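Long-range contact in type C neurotoxin (Clostridium botulinum, PDB 4F83), which probably binds nerve-cell surface receptors, chiefly through its C-terminal trefoil domain, which follows a concanavalin-like N-terminal domain: residues 54-59 with 177-182. Sequence-based numbering, arbitrary orientation.
Sequences VNLNNN and KTIVFG
V54 and I179 form an antiparallel hydrogen-bonded pair: V54 N donates to I179 O at 2.8 Å, and I179 N returns an equally short bond to V54 O. Their side chains share the buried face, CB of V54 lying 4.2 Å from CB of I179. Beside them, V54 CG2 comes obliquely to F181 CE1 at 4.0 Å, completing a tightly packed apolar row. L56, just past the strand end, prolongs the pairing through its N, 2.8 Å from K177 O.

On the other face polar side chains join the strands at the border with solvent. N55 and T178 form the next, non-hydrogen-bonded pair, and their side chains run alongside each other. A single amide oxygen, N55 OD1, accepts from T178 OG1 at 2.7 Å and from K177 NZ at 2.8 Å. Both donors stand well off the amide plane, by 36° and 42° respectively, and on opposite faces of it, so the oxygen is gripped from two sides. K177 runs straight through its middle torsions and bends at the last one (chi4 69°), which brings NZ to N55 OD1. The looser end is at N58: its exposed side chain crosses that of K177 at about a right angle, and the approach, N58 OD1 to K177 CB at 3.6 Å, is not a hydrogen bond.

Within the N-terminal receptor-binding domain, strand 51-55 is the middle of a three-stranded antiparallel sheet, between 26-30 and 178-181. The buried face lies against L8 and L10 of strand 6-13, while F181 makes T-shaped stacks with F43 and F198 of strands 42-46 and 192-201.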
ATOM      1  N   VAL A  54     -11.838  -4.479 -22.938  1.00 22.27           N
ATOM      2  CA  VAL A  54     -10.811  -5.275 -23.606  1.00 23.26           C
ATOM      3  C   VAL A  54     -11.467  -6.318 -24.483  1.00 23.97           C
ATOM      4  O   VAL A  54     -12.333  -7.064 -24.025  1.00 23.70           O
ATOM      5  CB  VAL A  54      -9.867  -5.953 -22.568  1.00 23.41           C
ATOM      6  CG1 VAL A  54      -8.843  -6.844 -23.265  1.00 21.92           C
ATOM      7  CG2 VAL A  54      -9.155  -4.868 -21.733  1.00 22.85           C
ATOM      8  N   ASN A  55     -11.049  -6.369 -25.760  1.00 24.98           N
ATOM      9  CA  ASN A  55     -11.437  -7.443 -26.654  1.00 26.43           C
ATOM     10  C   ASN A  55     -10.239  -8.264 -27.089  1.00 26.78           C
ATOM     11  O   ASN A  55      -9.384  -7.786 -27.852  1.00 27.80           O
ATOM     12  CB  ASN A  55     -12.213  -6.893 -27.876  1.00 27.98           C
ATOM     13  CG  ASN A  55     -13.678  -6.751 -27.583  1.00 29.84           C
ATOM     14  OD1 ASN A  55     -14.422  -7.732 -27.615  1.00 33.68           O
ATOM     15  ND2 ASN A  55     -14.088  -5.550 -27.196  1.00 30.57           N
ATOM     16  N   LEU A  56     -10.172  -9.502 -26.602  1.00 26.70           N
ATOM     17  CA  LEU A  56      -9.069 -10.390 -26.944  1.00 27.13           C
ATOM     18  C   LEU A  56      -9.184 -10.822 -28.373  1.00 29.69           C
ATOM     19  O   LEU A  56     -10.294 -10.945 -28.895  1.00 30.03           O
ATOM     20  CB  LEU A  56      -9.071 -11.637 -26.058  1.00 26.24           C
ATOM     21  CG  LEU A  56      -8.897 -11.420 -24.563  1.00 25.04           C
ATOM     22  CD1 LEU A  56      -8.962 -12.772 -23.862  1.00 27.24           C
ATOM     23  CD2 LEU A  56      -7.585 -10.731 -24.284  1.00 27.56           C
ATOM     24  N   ASN A  57      -8.024 -11.044 -29.008  1.00 30.68           N
ATOM     25  CA  ASN A  57      -7.969 -11.795 -30.253  1.00 33.19           C
ATOM     26  C   ASN A  57      -8.586 -13.123 -29.906  1.00 32.87           C
ATOM     27  O   ASN A  57      -8.039 -13.900 -29.107  1.00 32.40           O
ATOM     28  CB  ASN A  57      -6.526 -11.983 -30.733  1.00 33.55           C
ATOM     29  CG  ASN A  57      -6.429 -12.917 -31.918  1.00 38.23           C
ATOM     30  OD1 ASN A  57      -7.162 -13.898 -32.016  1.00 40.79           O
ATOM     31  ND2 ASN A  57      -5.520 -12.613 -32.838  1.00 42.20           N
ATOM     32  N   ASN A  58      -9.772 -13.341 -30.450  1.00 33.15           N
ATOM     33  CA  ASN A  58     -10.549 -14.506 -30.130  1.00 33.26           C
ATOM     34  C   ASN A  58      -9.771 -15.809 -30.244  1.00 33.11           C
ATOM     35  O   ASN A  58     -10.037 -16.748 -29.498  1.00 32.33           O
ATOM     36  CB  ASN A  58     -11.777 -14.603 -31.044  1.00 34.58           C
ATOM     37  CG  ASN A  58     -12.829 -15.542 -30.479  1.00 33.58           C
ATOM     38  OD1 ASN A  58     -13.111 -15.504 -29.275  1.00 35.02           O
ATOM     39  ND2 ASN A  58     -13.401 -16.392 -31.331  1.00 34.38           N
ATOM     40  N   ASN A  59      -8.851 -15.878 -31.215  1.00 34.68           N
ATOM     41  CA  ASN A  59      -8.078 -17.094 -31.433  1.00 35.00           C
ATOM     42  C   ASN A  59      -7.260 -17.548 -30.223  1.00 34.30           C
ATOM     43  O   ASN A  59      -6.914 -18.730 -30.127  1.00 34.35           O
ATOM     44  CB  ASN A  59      -7.213 -16.988 -32.704  1.00 36.25           C
ATOM     45  CG  ASN A  59      -8.047 -16.762 -33.961  1.00 38.08           C
ATOM     46  OD1 ASN A  59      -8.025 -15.676 -34.566  1.00 40.16           O
ATOM     47  ND2 ASN A  59      -8.787 -17.777 -34.358  1.00 38.11           N
ATOM     48  N   LYS A 177     -14.522 -13.339 -25.009  1.00 24.55           N
ATOM     49  CA  LYS A 177     -13.354 -12.620 -25.514  1.00 24.46           C
ATOM     50  C   LYS A 177     -13.353 -11.159 -25.029  1.00 25.31           C
ATOM     51  O   LYS A 177     -12.323 -10.484 -25.083  1.00 26.00           O
ATOM     52  CB  LYS A 177     -13.293 -12.701 -27.053  1.00 26.70           C
ATOM     53  CG  LYS A 177     -14.263 -11.777 -27.755  1.00 28.59           C
ATOM     54  CD  LYS A 177     -14.060 -11.835 -29.283  1.00 36.55           C
ATOM     55  CE  LYS A 177     -15.057 -10.929 -30.034  1.00 39.82           C
ATOM     56  NZ  LYS A 177     -14.778  -9.471 -29.798  1.00 43.24           N
ATOM     57  N   THR A 178     -14.515 -10.671 -24.585  1.00 24.37           N
ATOM     58  CA  THR A 178     -14.632  -9.301 -24.049  1.00 24.04           C
ATOM     59  C   THR A 178     -14.522  -9.287 -22.507  1.00 22.16           C
ATOM     60  O   THR A 178     -15.112 -10.137 -21.814  1.00 21.64           O
ATOM     61  CB  THR A 178     -15.969  -8.658 -24.454  1.00 24.10           C
ATOM     62  OG1 THR A 178     -16.164  -8.787 -25.870  1.00 28.02           O
ATOM     63  CG2 THR A 178     -16.004  -7.168 -24.086  1.00 25.30           C
ATOM     64  N   ILE A 179     -13.796  -8.295 -21.984  1.00 20.79           N
ATOM     65  CA  ILE A 179     -13.626  -8.124 -20.544  1.00 20.46           C
ATOM     66  C   ILE A 179     -13.869  -6.653 -20.265  1.00 20.94           C
ATOM     67  O   ILE A 179     -13.194  -5.796 -20.847  1.00 21.99           O
ATOM     68  CB  ILE A 179     -12.206  -8.446 -20.122  1.00 20.32           C
ATOM     69  CG1 ILE A 179     -11.847  -9.876 -20.575  1.00 21.33           C
ATOM     70  CG2 ILE A 179     -12.022  -8.239 -18.572  1.00 17.49           C
ATOM     71  CD1 ILE A 179     -10.368 -10.179 -20.491  1.00 25.03           C
ATOM     72  N   VAL A 180     -14.833  -6.366 -19.404  1.00 19.65           N
ATOM     73  CA  VAL A 180     -15.201  -4.973 -19.101  1.00 20.42           C
ATOM     74  C   VAL A 180     -14.856  -4.620 -17.662  1.00 19.02           C
ATOM     75  O   VAL A 180     -15.325  -5.258 -16.718  1.00 19.25           O
ATOM     76  CB  VAL A 180     -16.681  -4.717 -19.378  1.00 20.82           C
ATOM     77  CG1 VAL A 180     -17.058  -3.265 -18.993  1.00 22.57           C
ATOM     78  CG2 VAL A 180     -17.020  -5.019 -20.872  1.00 24.03           C
ATOM     79  N   PHE A 181     -14.021  -3.598 -17.512  1.00 19.37           N
ATOM     80  CA  PHE A 181     -13.600  -3.111 -16.215  1.00 18.85           C
ATOM     81  C   PHE A 181     -14.439  -1.886 -15.937  1.00 20.20           C
ATOM     82  O   PHE A 181     -14.499  -0.988 -16.772  1.00 20.81           O
ATOM     83  CB  PHE A 181     -12.132  -2.657 -16.296  1.00 20.05           C
ATOM     84  CG  PHE A 181     -11.135  -3.770 -16.449  1.00 18.79           C
ATOM     85  CD1 PHE A 181     -10.878  -4.343 -17.695  1.00 19.80           C
ATOM     86  CD2 PHE A 181     -10.422  -4.241 -15.335  1.00 20.48           C
ATOM     87  CE1 PHE A 181      -9.905  -5.387 -17.832  1.00 21.19           C
ATOM     88  CE2 PHE A 181      -9.459  -5.269 -15.474  1.00 23.71           C
ATOM     89  CZ  PHE A 181      -9.205  -5.827 -16.724  1.00 22.50           C
ATOM     90  N   GLY A 182     -15.061  -1.835 -14.762  1.00 19.40           N
ATOM     91  CA  GLY A 182     -15.794  -0.631 -14.329  1.00 21.82           C
ATOM     92  C   GLY A 182     -17.007  -0.944 -13.472  1.00 22.94           C
ATOM     93  O   GLY A 182     -17.555  -2.064 -13.511  1.00 22.14           O
TER